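Long-range contacts in sulfoquinovosidase (Escherichia coli, PDB 5AEE), which hydrolyses sulfoquinovosyl diacylglycerides and simple sulfoquinovosides such as sulfoquinovosyl glycerol, releasing sulfoquinovose that the bacterium degrades as a source of carbon and sulfur: residues W304-N309 / P336-D341; G260-T265 / W286-S291; G401-F406 / L451-A456. The protein carries 1 engineered substitution. All coordinates share one frame; numbering follows the deposited sequence.

Contact 1: residues W304-N309 / P336-D341. With NSQ (4-nitrophenyl alpha-D-6-sulfoquinovoside), chain E.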
loop_
_atom_site.group_PDB
_atom_site.type_symbol
_atom_site.label_atom_id
_atom_site.label_comp_id
_atom_site.label_asym_id
_atom_site.label_seq_id
_atom_site.Cartn_x
_atom_site.Cartn_y
_atom_site.Cartn_z
ATOM N N TRP A 304 15.122 15.203 -9.406
ATOM C CA TRP A 304 15.093 14.962 -7.918
ATOM C C TRP A 304 15.913 15.878 -7.032
ATOM O O TRP A 304 16.817 15.487 -6.256
ATOM C CB TRP A 304 15.399 13.500 -7.588
ATOM C CG TRP A 304 14.516 12.483 -8.148
ATOM C CD1 TRP A 304 13.438 12.625 -8.998
ATOM C CD2 TRP A 304 14.652 11.091 -7.947
ATOM N NE1 TRP A 304 12.894 11.402 -9.287
ATOM C CE2 TRP A 304 13.612 10.449 -8.657
ATOM C CE3 TRP A 304 15.515 10.331 -7.193
ATOM C CZ2 TRP A 304 13.457 9.096 -8.683
ATOM C CZ3 TRP A 304 15.344 8.961 -7.205
ATOM C CH2 TRP A 304 14.308 8.367 -7.918
ATOM N N ASN A 305 15.503 17.142 -7.032
ATOM C CA ASN A 305 16.062 18.137 -6.192
ATOM C C ASN A 305 14.900 19.019 -5.824
ATOM O O ASN A 305 14.322 19.707 -6.688
ATOM C CB ASN A 305 17.139 18.930 -6.942
ATOM C CG ASN A 305 17.934 19.797 -6.010
ATOM O OD1 ASN A 305 18.687 19.309 -5.146
ATOM N ND2 ASN A 305 17.701 21.092 -6.106
ATOM N N TRP A 306 14.592 19.012 -4.542
ATOM C CA TRP A 306 13.286 19.357 -4.034
ATOM C C TRP A 306 13.204 20.824 -3.751
ATOM O O TRP A 306 13.046 21.236 -2.638
ATOM C CB TRP A 306 12.970 18.555 -2.809
ATOM C CG TRP A 306 13.277 17.070 -3.088
ATOM C CD1 TRP A 306 14.080 16.285 -2.332
ATOM C CD2 TRP A 306 12.815 16.265 -4.157
ATOM N NE1 TRP A 306 14.151 15.031 -2.848
ATOM C CE2 TRP A 306 13.361 14.984 -3.970
ATOM C CE3 TRP A 306 11.956 16.473 -5.241
ATOM C CZ2 TRP A 306 13.150 13.966 -4.850
ATOM C CZ3 TRP A 306 11.724 15.425 -6.109
ATOM C CH2 TRP A 306 12.297 14.204 -5.917
ATOM N N LYS A 307 13.164 21.577 -4.844
ATOM C CA LYS A 307 13.043 23.016 -4.788
ATOM C C LYS A 307 12.285 23.425 -6.028
ATOM O O LYS A 307 12.508 22.914 -7.098
ATOM C CB LYS A 307 14.483 23.557 -4.817
ATOM C CG LYS A 307 14.634 25.035 -4.630
ATOM C CD LYS A 307 16.108 25.405 -4.871
ATOM C CE LYS A 307 16.280 26.704 -5.667
ATOM N NZ LYS A 307 15.775 27.936 -4.987
ATOM N N TRP A 308 11.409 24.384 -5.893
ATOM C CA TRP A 308 10.643 24.918 -6.985
ATOM C C TRP A 308 11.602 25.385 -8.061
ATOM O O TRP A 308 12.517 26.202 -7.793
ATOM C CB TRP A 308 9.830 26.101 -6.451
ATOM C CG TRP A 308 9.255 27.032 -7.464
ATOM C CD1 TRP A 308 8.765 26.720 -8.688
ATOM C CD2 TRP A 308 9.081 28.435 -7.321
ATOM N NE1 TRP A 308 8.292 27.812 -9.319
ATOM C CE2 TRP A 308 8.502 28.900 -8.529
ATOM C CE3 TRP A 308 9.352 29.325 -6.329
ATOM C CZ2 TRP A 308 8.151 30.230 -8.728
ATOM C CZ3 TRP A 308 9.024 30.684 -6.532
ATOM C CH2 TRP A 308 8.462 31.098 -7.722
ATOM N N ASN A 309 11.359 24.927 -9.281
ATOM C CA ASN A 309 12.076 25.350 -10.473
ATOM C C ASN A 309 11.287 26.476 -11.138
ATOM O O ASN A 309 10.296 26.251 -11.811
ATOM C CB ASN A 309 12.323 24.128 -11.367
ATOM C CG ASN A 309 13.036 24.498 -12.673
ATOM O OD1 ASN A 309 12.770 25.546 -13.288
ATOM N ND2 ASN A 309 13.960 23.646 -13.074
ATOM N N PRO A 336 12.660 10.467 -0.830
ATOM C CA PRO A 336 13.679 10.699 0.157
ATOM C C PRO A 336 15.133 10.464 -0.379
ATOM O O PRO A 336 16.057 10.150 0.390
ATOM C CB PRO A 336 13.322 9.693 1.243
ATOM C CG PRO A 336 12.813 8.540 0.491
ATOM C CD PRO A 336 12.253 9.070 -0.856
ATOM N N TYR A 337 15.283 10.597 -1.676
ATOM C CA TYR A 337 16.537 10.521 -2.340
ATOM C C TYR A 337 16.834 11.868 -2.908
ATOM O O TYR A 337 15.931 12.679 -3.025
ATOM C CB TYR A 337 16.516 9.397 -3.382
ATOM C CG TYR A 337 15.849 8.134 -2.901
ATOM C CD1 TYR A 337 16.075 7.627 -1.607
ATOM C CD2 TYR A 337 14.914 7.453 -3.711
ATOM C CE1 TYR A 337 15.433 6.447 -1.163
ATOM C CE2 TYR A 337 14.306 6.268 -3.281
ATOM C CZ TYR A 337 14.521 5.783 -1.974
ATOM O OH TYR A 337 13.885 4.601 -1.490
ATOM N N VAL A 338 18.125 12.142 -3.165
ATOM C CA VAL A 338 18.522 13.427 -3.777
ATOM C C VAL A 338 19.516 13.270 -4.952
ATOM O O VAL A 338 20.592 12.639 -4.773
ATOM C CB VAL A 338 19.059 14.377 -2.718
ATOM C CG1 VAL A 338 17.909 14.871 -1.862
ATOM C CG2 VAL A 338 20.115 13.683 -1.814
ATOM N N ALA A 339 19.130 13.827 -6.124
ATOM C CA ALA A 339 19.908 13.739 -7.349
ATOM C C ALA A 339 21.340 14.178 -7.111
ATOM O O ALA A 339 21.580 15.266 -6.624
ATOM C CB ALA A 339 19.305 14.566 -8.432
ATOM N N SER A 340 22.278 13.292 -7.416
ATOM C CA SER A 340 23.695 13.553 -7.148
ATOM C C SER A 340 24.240 14.728 -7.916
ATOM O O SER A 340 25.244 15.250 -7.563
ATOM C CB SER A 340 24.528 12.288 -7.430
ATOM O OG SER A 340 24.503 12.044 -8.818
ATOM N N ASP A 341 23.586 15.146 -8.981
ATOM C CA ASP A 341 24.049 16.254 -9.810
ATOM C C ASP A 341 23.363 17.576 -9.411
ATOM O O ASP A 341 23.350 18.530 -10.199
ATOM C CB ASP A 341 23.855 15.948 -11.309
ATOM C CG ASP A 341 22.449 15.404 -11.665
ATOM O OD1 ASP A 341 21.553 15.315 -10.811
ATOM O OD2 ASP A 341 22.230 15.049 -12.850
HETATM O O12 NSQ E . 10.708 8.630 -10.623
HETATM S S10 NSQ E . 9.993 9.734 -11.308
HETATM O O13 NSQ E . 10.535 11.103 -11.153
HETATM O O11 NSQ E . 9.805 9.335 -12.702
HETATM C C6 NSQ E . 8.424 9.893 -10.617
HETATM C C5 NSQ E . 7.522 8.671 -10.711
HETATM O O5 NSQ E . 8.050 7.763 -9.692
HETATM C C1 NSQ E . 7.288 6.635 -9.382
HETATM C C2 NSQ E . 5.821 7.008 -9.077
HETATM O O2 NSQ E . 5.168 5.809 -8.761
HETATM C C3 NSQ E . 5.248 7.763 -10.257
HETATM O O3 NSQ E . 3.896 8.119 -10.066
HETATM C C4 NSQ E . 6.036 9.024 -10.524
HETATM O O4 NSQ E . 5.498 9.663 -11.722
HETATM O O1 NSQ E . 7.389 5.816 -10.546
HETATM C C25 NSQ E . 8.545 5.166 -10.727
HETATM C C26 NSQ E . 8.977 4.244 -9.759
HETATM C C27 NSQ E . 10.190 3.647 -9.935
HETATM C C28 NSQ E . 10.929 3.896 -11.086
HETATM N N32 NSQ E . 12.198 3.293 -11.197
HETATM O O33 NSQ E . 13.032 3.788 -12.010
HETATM O O34 NSQ E . 12.556 2.397 -10.356
HETATM C C29 NSQ E . 10.478 4.831 -12.013
HETATM C C30 NSQ E . 9.266 5.472 -11.838
HETATM O O HOH W 1 19.978 16.976 -5.081
#
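Trp304 and Tyr337 run alongside each other in the same direction, with Trp304 CZ3 3.8 Å from Tyr337 CD2 at the edge of the tyrosine ring. In Trp304, CG lies anti to the carbonyl carbon (chi1 -59°), which carries its indole N-H to the ligand. Trp304 NE1 donates a nearly straight bond (174°) to sulfonate oxygen O13 of NSQ, 3.0 Å long. An alanine at Trp304 is likely to leave that sulfonate oxygen without this donor and to open a gap beside Tyr337 CD2. The backbone of Trp304 is tied as well: Ala339 N donates to Trp304 O at 2.9 Å, and the two CB atoms pack together. The contact thus joins the loop after strand 300-302 to the short strand 337-339, which closely follows barrel strand 329-334 in the TIM-barrel domain. Further out, Trp306 is the centre of an inverse gamma turn. Trp306 NE1 donates a bent bond (143°) to Tyr337 O, which lies somewhat out of the indole plane. A water donates to both Asn305 OD1 and Ala339 O. Phe370 meets the Trp304 ring edge-to-face, and Tyr337 OH is held by the backbone N of Gly407 and Tyr409.

Contact 2: residues G260-T265 / W286-S291. With NSQ (4-nitrophenyl alpha-D-6-sulfoquinovoside), chain E.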
loop_
_atom_site.group_PDB
_atom_site.type_symbol
_atom_site.label_atom_id
_atom_site.label_comp_id
_atom_site.label_asym_id
_atom_site.label_seq_id
_atom_site.Cartn_x
_atom_site.Cartn_y
_atom_site.Cartn_z
ATOM N N GLY A 260 -3.303 15.646 -12.844
ATOM C CA GLY A 260 -1.890 15.416 -13.103
ATOM C C GLY A 260 -1.446 16.082 -14.416
ATOM O O GLY A 260 -1.936 15.761 -15.503
ATOM N N ILE A 261 -0.640 17.129 -14.274
ATOM C CA ILE A 261 -0.170 17.942 -15.386
ATOM C C ILE A 261 1.335 18.156 -15.182
ATOM O O ILE A 261 1.801 18.297 -14.081
ATOM C CB ILE A 261 -0.911 19.309 -15.512
ATOM C CG1 ILE A 261 -2.425 19.135 -15.582
ATOM C CG2 ILE A 261 -0.475 20.018 -16.770
ATOM C CD1 ILE A 261 -3.168 20.446 -15.374
ATOM N N GLN A 262 2.084 18.151 -16.283
ATOM C CA GLN A 262 3.477 18.513 -16.310
ATOM C C GLN A 262 3.678 19.555 -17.413
ATOM O O GLN A 262 2.802 19.711 -18.267
ATOM C CB GLN A 262 4.334 17.279 -16.631
ATOM C CG GLN A 262 4.337 16.261 -15.506
ATOM C CD GLN A 262 5.255 15.087 -15.775
ATOM O OE1 GLN A 262 6.328 15.001 -15.223
ATOM N NE2 GLN A 262 4.829 14.196 -16.625
ATOM N N GLY A 263 4.842 20.182 -17.453
ATOM C CA GLY A 263 5.196 21.037 -18.592
ATOM C C GLY A 263 5.055 22.523 -18.257
ATOM O O GLY A 263 5.077 23.366 -19.135
ATOM N N GLY A 264 4.804 22.856 -17.006
ATOM C CA GLY A 264 4.906 24.283 -16.618
ATOM C C GLY A 264 3.629 25.004 -16.372
ATOM O O GLY A 264 2.511 24.510 -16.570
ATOM N N THR A 265 3.782 26.270 -15.969
ATOM C CA THR A 265 2.673 26.975 -15.403
ATOM C C THR A 265 1.585 27.213 -16.411
ATOM O O THR A 265 0.398 27.029 -16.123
ATOM C CB THR A 265 3.121 28.372 -14.812
ATOM O OG1 THR A 265 4.268 28.178 -13.942
ATOM C CG2 THR A 265 1.970 28.984 -14.046
ATOM N N TRP A 286 -1.775 18.611 -9.699
ATOM C CA TRP A 286 -0.654 17.890 -9.196
ATOM C C TRP A 286 0.415 17.885 -10.296
ATOM O O TRP A 286 0.200 17.296 -11.402
ATOM C CB TRP A 286 -1.024 16.450 -8.836
ATOM C CG TRP A 286 0.145 15.690 -8.589
ATOM C CD1 TRP A 286 1.092 15.908 -7.617
ATOM C CD2 TRP A 286 0.529 14.468 -9.248
ATOM N NE1 TRP A 286 2.085 14.970 -7.707
ATOM C CE2 TRP A 286 1.768 14.076 -8.695
ATOM C CE3 TRP A 286 -0.019 13.725 -10.295
ATOM C CZ2 TRP A 286 2.464 12.939 -9.141
ATOM C CZ3 TRP A 286 0.664 12.602 -10.745
ATOM C CH2 TRP A 286 1.911 12.232 -10.159
ATOM N N ALA A 287 1.505 18.628 -10.041
ATOM C CA ALA A 287 2.584 18.800 -11.029
ATOM C C ALA A 287 3.834 18.243 -10.501
ATOM O O ALA A 287 4.574 18.908 -9.803
ATOM C CB ALA A 287 2.729 20.257 -11.398
ATOM N N GLN A 288 4.115 16.972 -10.836
ATOM C CA GLN A 288 5.211 16.310 -10.225
ATOM C C GLN A 288 6.551 16.953 -10.682
ATOM O O GLN A 288 7.532 16.879 -9.999
ATOM C CB GLN A 288 5.228 14.771 -10.564
ATOM C CG GLN A 288 5.344 14.461 -12.037
ATOM C CD GLN A 288 5.634 12.971 -12.197
ATOM O OE1 GLN A 288 5.450 12.176 -11.245
ATOM N NE2 GLN A 288 6.132 12.596 -13.358
ATOM N N ASP A 289 6.551 17.612 -11.848
ATOM C CA ASP A 289 7.744 18.232 -12.401
ATOM C C ASP A 289 7.933 19.695 -11.865
ATOM O O ASP A 289 8.676 20.452 -12.483
ATOM C CB ASP A 289 7.678 18.232 -13.915
ATOM C CG ASP A 289 6.603 19.136 -14.516
ATOM O OD1 ASP A 289 5.474 19.263 -14.001
ATOM O OD2 ASP A 289 6.803 19.591 -15.712
ATOM N N TRP A 290 7.323 19.998 -10.705
ATOM C CA TRP A 290 7.458 21.333 -10.070
ATOM C C TRP A 290 8.971 21.726 -9.873
ATOM O O TRP A 290 9.334 22.900 -9.883
ATOM C CB TRP A 290 6.759 21.308 -8.762
ATOM C CG TRP A 290 7.443 20.489 -7.710
ATOM C CD1 TRP A 290 7.644 19.143 -7.685
ATOM C CD2 TRP A 290 8.060 21.004 -6.566
ATOM N NE1 TRP A 290 8.301 18.782 -6.566
ATOM C CE2 TRP A 290 8.588 19.911 -5.852
ATOM C CE3 TRP A 290 8.216 22.304 -6.055
ATOM C CZ2 TRP A 290 9.281 20.060 -4.660
ATOM C CZ3 TRP A 290 8.902 22.467 -4.863
ATOM C CH2 TRP A 290 9.406 21.343 -4.171
ATOM N N SER A 291 9.833 20.704 -9.725
ATOM C CA SER A 291 11.259 20.824 -9.516
ATOM C C SER A 291 12.149 20.700 -10.755
ATOM O O SER A 291 13.385 20.844 -10.664
ATOM C CB SER A 291 11.674 19.750 -8.503
ATOM O OG SER A 291 11.236 18.488 -8.941
HETATM O O12 NSQ E . 10.708 8.630 -10.623
HETATM S S10 NSQ E . 9.993 9.734 -11.308
HETATM O O13 NSQ E . 10.535 11.103 -11.153
HETATM O O11 NSQ E . 9.805 9.335 -12.702
HETATM C C6 NSQ E . 8.424 9.893 -10.617
HETATM C C5 NSQ E . 7.522 8.671 -10.711
HETATM O O5 NSQ E . 8.050 7.763 -9.692
HETATM C C1 NSQ E . 7.288 6.635 -9.382
HETATM C C2 NSQ E . 5.821 7.008 -9.077
HETATM O O2 NSQ E . 5.168 5.809 -8.761
HETATM C C3 NSQ E . 5.248 7.763 -10.257
HETATM O O3 NSQ E . 3.896 8.119 -10.066
HETATM C C4 NSQ E . 6.036 9.024 -10.524
HETATM O O4 NSQ E . 5.498 9.663 -11.722
HETATM O O1 NSQ E . 7.389 5.816 -10.546
HETATM C C25 NSQ E . 8.545 5.166 -10.727
HETATM C C26 NSQ E . 8.977 4.244 -9.759
HETATM C C27 NSQ E . 10.190 3.647 -9.935
HETATM C C28 NSQ E . 10.929 3.896 -11.086
HETATM N N32 NSQ E . 12.198 3.293 -11.197
HETATM O O33 NSQ E . 13.032 3.788 -12.010
HETATM O O34 NSQ E . 12.556 2.397 -10.356
HETATM C C29 NSQ E . 10.478 4.831 -12.013
HETATM C C30 NSQ E . 9.266 5.472 -11.838
#
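Gln262 and Gln288 meet through two extended side chains that start differently. In Gln262, CG lies anti to the carbonyl carbon (chi1 -69°). In Gln288, CG sits between the backbone N and the carbonyl carbon (chi1 60°), and the chain then runs straight out to the sugar. The two chains cross with their amide planes steeply inclined. Gln288 NE2 donates to Gln262 OE1 at 3.0 Å. The acceptor lies in the amide plane of Gln288, but the donor stands above the carbonyl plane of Gln262, not on a lone pair. This bond fixes which way round the Gln288 amide is turned, and its OE1 is left to accept from hydroxyl O4 of NSQ at 2.6 Å. Gln262 is positioned in turn by Glu538, which accepts from its NE2.

Both segments leave the ends of neighbouring parallel strands, 257-260 and 282-286, of the TIM barrel. Helix 265-277 lies between these strands in the sequence, in the beta-alpha-beta arrangement of that fold. The strands still pair at Gly260 and Trp286, and Ile261 N donates to Trp286 O at 3.0 Å. Gly260 CA packs 3.8 Å from Trp286 CE3. At Gly260 the indole lies close to where a CB would sit. Its NE1 donates to Ala332 O, and its ring meets His537 edge-to-face.

Beyond the strand ends, the carboxylate of Asp289 takes over. Asp289 OD2 accepts from Gly263 N at 2.7 Å through its syn lone pair. Asp289 OD1 lies 3.1 Å from Gln262 CA and accepts a hydrogen bond from the hydroxyl of Tyr313. At the positive phi of Gly263 and Gly264 a CB would run into the carbonyl O of the preceding residue, and Gly264 is the N-cap residue of helix 265-277.

Contact 3: residues G401-F406 / L451-A456. With NSQ (4-nitrophenyl alpha-D-6-sulfoquinovoside), chain E.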
loop_
_atom_site.group_PDB
_atom_site.type_symbol
_atom_site.label_atom_id
_atom_site.label_comp_id
_atom_site.label_asym_id
_atom_site.label_seq_id
_atom_site.Cartn_x
_atom_site.Cartn_y
_atom_site.Cartn_z
ATOM N N GLY A 401 -0.435 19.637 -0.800
ATOM C CA GLY A 401 -0.178 18.159 -0.758
ATOM C C GLY A 401 0.894 17.772 -1.720
ATOM O O GLY A 401 1.426 18.616 -2.422
ATOM N N TRP A 402 1.203 16.455 -1.802
ATOM C CA TRP A 402 2.207 16.035 -2.687
ATOM C C TRP A 402 2.195 14.523 -2.687
ATOM O O TRP A 402 1.696 13.932 -1.742
ATOM C CB TRP A 402 3.655 16.579 -2.314
ATOM C CG TRP A 402 4.037 16.369 -0.865
ATOM C CD1 TRP A 402 4.556 15.255 -0.338
ATOM C CD2 TRP A 402 3.898 17.292 0.203
ATOM N NE1 TRP A 402 4.741 15.379 0.985
ATOM C CE2 TRP A 402 4.332 16.640 1.358
ATOM C CE3 TRP A 402 3.434 18.613 0.300
ATOM C CZ2 TRP A 402 4.356 17.258 2.580
ATOM C CZ3 TRP A 402 3.414 19.211 1.484
ATOM C CH2 TRP A 402 3.891 18.581 2.633
ATOM N N MET A 403 2.694 13.962 -3.779
ATOM C CA MET A 403 3.225 12.582 -3.844
ATOM C C MET A 403 4.504 12.484 -3.007
ATOM O O MET A 403 5.498 13.154 -3.338
ATOM C CB MET A 403 3.477 12.178 -5.300
ATOM C CG MET A 403 3.979 10.725 -5.491
ATOM S SD MET A 403 4.040 10.308 -7.213
ATOM C CE MET A 403 2.343 9.921 -7.498
ATOM N N ALA A 404 4.455 11.723 -1.896
ATOM C CA ALA A 404 5.655 11.328 -1.164
ATOM C C ALA A 404 6.015 9.907 -1.568
ATOM O O ALA A 404 5.445 8.913 -1.034
ATOM C CB ALA A 404 5.425 11.373 0.291
ATOM N N ASP A 405 6.995 9.822 -2.472
ATOM C CA ASP A 405 7.196 8.631 -3.285
ATOM C C ASP A 405 8.376 7.882 -2.749
ATOM O O ASP A 405 9.073 8.367 -1.898
ATOM C CB ASP A 405 7.336 9.052 -4.727
ATOM C CG ASP A 405 7.322 7.904 -5.715
ATOM O OD1 ASP A 405 6.855 6.784 -5.419
ATOM O OD2 ASP A 405 7.711 8.183 -6.857
ATOM N N PHE A 406 8.531 6.651 -3.208
ATOM C CA PHE A 406 9.662 5.800 -2.964
ATOM C C PHE A 406 9.728 5.468 -1.497
ATOM O O PHE A 406 8.723 5.636 -0.810
ATOM C CB PHE A 406 11.014 6.314 -3.539
ATOM C CG PHE A 406 11.082 6.282 -5.009
ATOM C CD1 PHE A 406 10.628 7.337 -5.747
ATOM C CD2 PHE A 406 11.627 5.164 -5.659
ATOM C CE1 PHE A 406 10.655 7.263 -7.143
ATOM C CE2 PHE A 406 11.722 5.117 -7.036
ATOM C CZ PHE A 406 11.174 6.139 -7.773
ATOM N N LEU A 451 -2.496 17.124 2.268
ATOM C CA LEU A 451 -2.616 15.698 2.037
ATOM C C LEU A 451 -1.394 15.194 1.228
ATOM O O LEU A 451 -1.191 15.561 0.070
ATOM C CB LEU A 451 -3.917 15.348 1.298
ATOM C CG LEU A 451 -3.923 13.803 1.097
ATOM C CD1 LEU A 451 -4.226 13.049 2.357
ATOM C CD2 LEU A 451 -4.587 13.359 -0.148
ATOM N N PHE A 452 -0.673 14.245 1.784
ATOM C CA PHE A 452 0.376 13.601 1.009
ATOM C C PHE A 452 -0.024 12.170 0.798
ATOM O O PHE A 452 -0.781 11.619 1.574
ATOM C CB PHE A 452 1.819 13.752 1.628
ATOM C CG PHE A 452 1.984 13.155 2.982
ATOM C CD1 PHE A 452 2.335 11.814 3.139
ATOM C CD2 PHE A 452 1.812 13.909 4.088
ATOM C CE1 PHE A 452 2.423 11.267 4.380
ATOM C CE2 PHE A 452 1.895 13.368 5.377
ATOM C CZ PHE A 452 2.197 12.043 5.522
ATOM N N PHE A 453 0.482 11.584 -0.275
ATOM C CA PHE A 453 0.096 10.241 -0.613
ATOM C C PHE A 453 1.319 9.483 -0.934
ATOM O O PHE A 453 2.232 10.018 -1.491
ATOM C CB PHE A 453 -1.009 10.193 -1.737
ATOM C CG PHE A 453 -0.772 11.092 -2.906
ATOM C CD1 PHE A 453 -1.084 12.430 -2.829
ATOM C CD2 PHE A 453 -0.256 10.617 -4.076
ATOM C CE1 PHE A 453 -0.877 13.242 -3.935
ATOM C CE2 PHE A 453 -0.034 11.426 -5.176
ATOM C CZ PHE A 453 -0.355 12.752 -5.091
ATOM N N MET A 454 1.323 8.195 -0.590
ATOM C CA MET A 454 2.517 7.408 -0.639
ATOM C C MET A 454 2.260 6.094 -1.312
ATOM O O MET A 454 1.138 5.598 -1.375
ATOM C CB MET A 454 2.984 7.025 0.831
ATOM C CG MET A 454 3.356 8.303 1.600
ATOM S SD MET A 454 4.097 7.931 3.207
ATOM C CE MET A 454 5.789 7.762 2.683
ATOM N N ARG A 455 3.337 5.535 -1.778
ATOM C CA ARG A 455 3.317 4.259 -2.549
ATOM C C ARG A 455 3.901 3.194 -1.644
ATOM O O ARG A 455 3.190 2.286 -1.227
ATOM C CB ARG A 455 4.143 4.480 -3.841
ATOM C CG ARG A 455 4.409 3.260 -4.705
ATOM C CD ARG A 455 4.900 3.628 -6.090
ATOM N NE ARG A 455 6.259 4.192 -6.071
ATOM C CZ ARG A 455 7.387 3.541 -6.237
ATOM N NH1 ARG A 455 7.440 2.220 -6.498
ATOM N NH2 ARG A 455 8.519 4.237 -6.170
ATOM N N ALA A 456 5.185 3.304 -1.348
ATOM C CA ALA A 456 5.823 2.394 -0.399
ATOM C C ALA A 456 5.202 2.525 0.998
ATOM O O ALA A 456 4.788 3.630 1.428
ATOM C CB ALA A 456 7.320 2.592 -0.347
HETATM O O12 NSQ E . 10.708 8.630 -10.623
HETATM S S10 NSQ E . 9.993 9.734 -11.308
HETATM O O13 NSQ E . 10.535 11.103 -11.153
HETATM O O11 NSQ E . 9.805 9.335 -12.702
HETATM C C6 NSQ E . 8.424 9.893 -10.617
HETATM C C5 NSQ E . 7.522 8.671 -10.711
HETATM O O5 NSQ E . 8.050 7.763 -9.692
HETATM C C1 NSQ E . 7.288 6.635 -9.382
HETATM C C2 NSQ E . 5.821 7.008 -9.077
HETATM O O2 NSQ E . 5.168 5.809 -8.761
HETATM C C3 NSQ E . 5.248 7.763 -10.257
HETATM O O3 NSQ E . 3.896 8.119 -10.066
HETATM C C4 NSQ E . 6.036 9.024 -10.524
HETATM O O4 NSQ E . 5.498 9.663 -11.722
HETATM O O1 NSQ E . 7.389 5.816 -10.546
HETATM C C25 NSQ E . 8.545 5.166 -10.727
HETATM C C26 NSQ E . 8.977 4.244 -9.759
HETATM C C27 NSQ E . 10.190 3.647 -9.935
HETATM C C28 NSQ E . 10.929 3.896 -11.086
HETATM N N32 NSQ E . 12.198 3.293 -11.197
HETATM O O33 NSQ E . 13.032 3.788 -12.010
HETATM O O34 NSQ E . 12.556 2.397 -10.356
HETATM C C29 NSQ E . 10.478 4.831 -12.013
HETATM C C30 NSQ E . 9.266 5.472 -11.838
HETATM O O HOH W 2 6.031 6.235 -1.038
#
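Parallel strands 401-404 and 451-454 are neighbours in the TIM barrel, and the first leads directly to the catalytic nucleophile, Asp405. Their directions differ by 15°. Backbone bonds alternate between them: Trp402 N to Leu451 O, Phe453 N to Trp402 O, and Ala404 N to Phe453 O. On one face of the sheet, Phe452 CB makes a CH-pi contact over the indole of Trp402, 3.4 Å from Trp402 NE1, which donates to Asn437. On the other, the ring of Phe453 lies across the backbone between Trp402 and Met403, with Met403 CA in a CH-pi contact over its face. The bent end of Met403 brings CE within 3.5 Å of NSQ O3.

Past the strand ends, Asp405 CG lies anti to the backbone N (chi1 -170°), which carries the carboxylate between Arg455 and the sugar. Arg455 grips it side-on, with two nitrogens on one oxygen. Arg455 NE meets Asp405 OD1 end-on at 2.7 Å. Arg455 NH2 meets the same Asp405 OD1 at 3.1 Å from above the carboxylate plane. Arg455 NH2 also stands over the centre of the Phe406 ring, making a cation-pi contact with the guanidinium edge-on (planes 89° apart). Arg455 also forms salt bridges with Glu408 and Glu152.

Asp405 OD2 accepts from the hydroxyl of Tyr333 and lies 3.0 Å from NSQ C1, the anomeric carbon. The grip on OD1 and the Tyr333 bond to OD2 probably fix the carboxylate's rotation together. OD2 lies almost in line behind the C1-O1 bond, as expected for a nucleophile attacking the anomeric carbon.

How the contacts relate
All three contacts are essentially buried and line one NSQ pocket in the TIM-barrel domain, their centres about 15 Å apart. The centre of contact 3 is about 11 Å from the centre of the chain, those of the others about 24 Å. Contact 3 rests on paired barrel strands. Contact 2 keeps a single strand bridge and then turns to side-chain bonds. Contact 1 sits outside the barrel sheet. Their chemistry follows: an indole N-H for the sulfonate, an amide for a sugar hydroxyl, and a salt-bridged carboxylate at the anomeric carbon. They also touch directly. Tyr337 packs on Phe406, Trp286 on Met403, and Asn309 N probably bonds to Trp290 O.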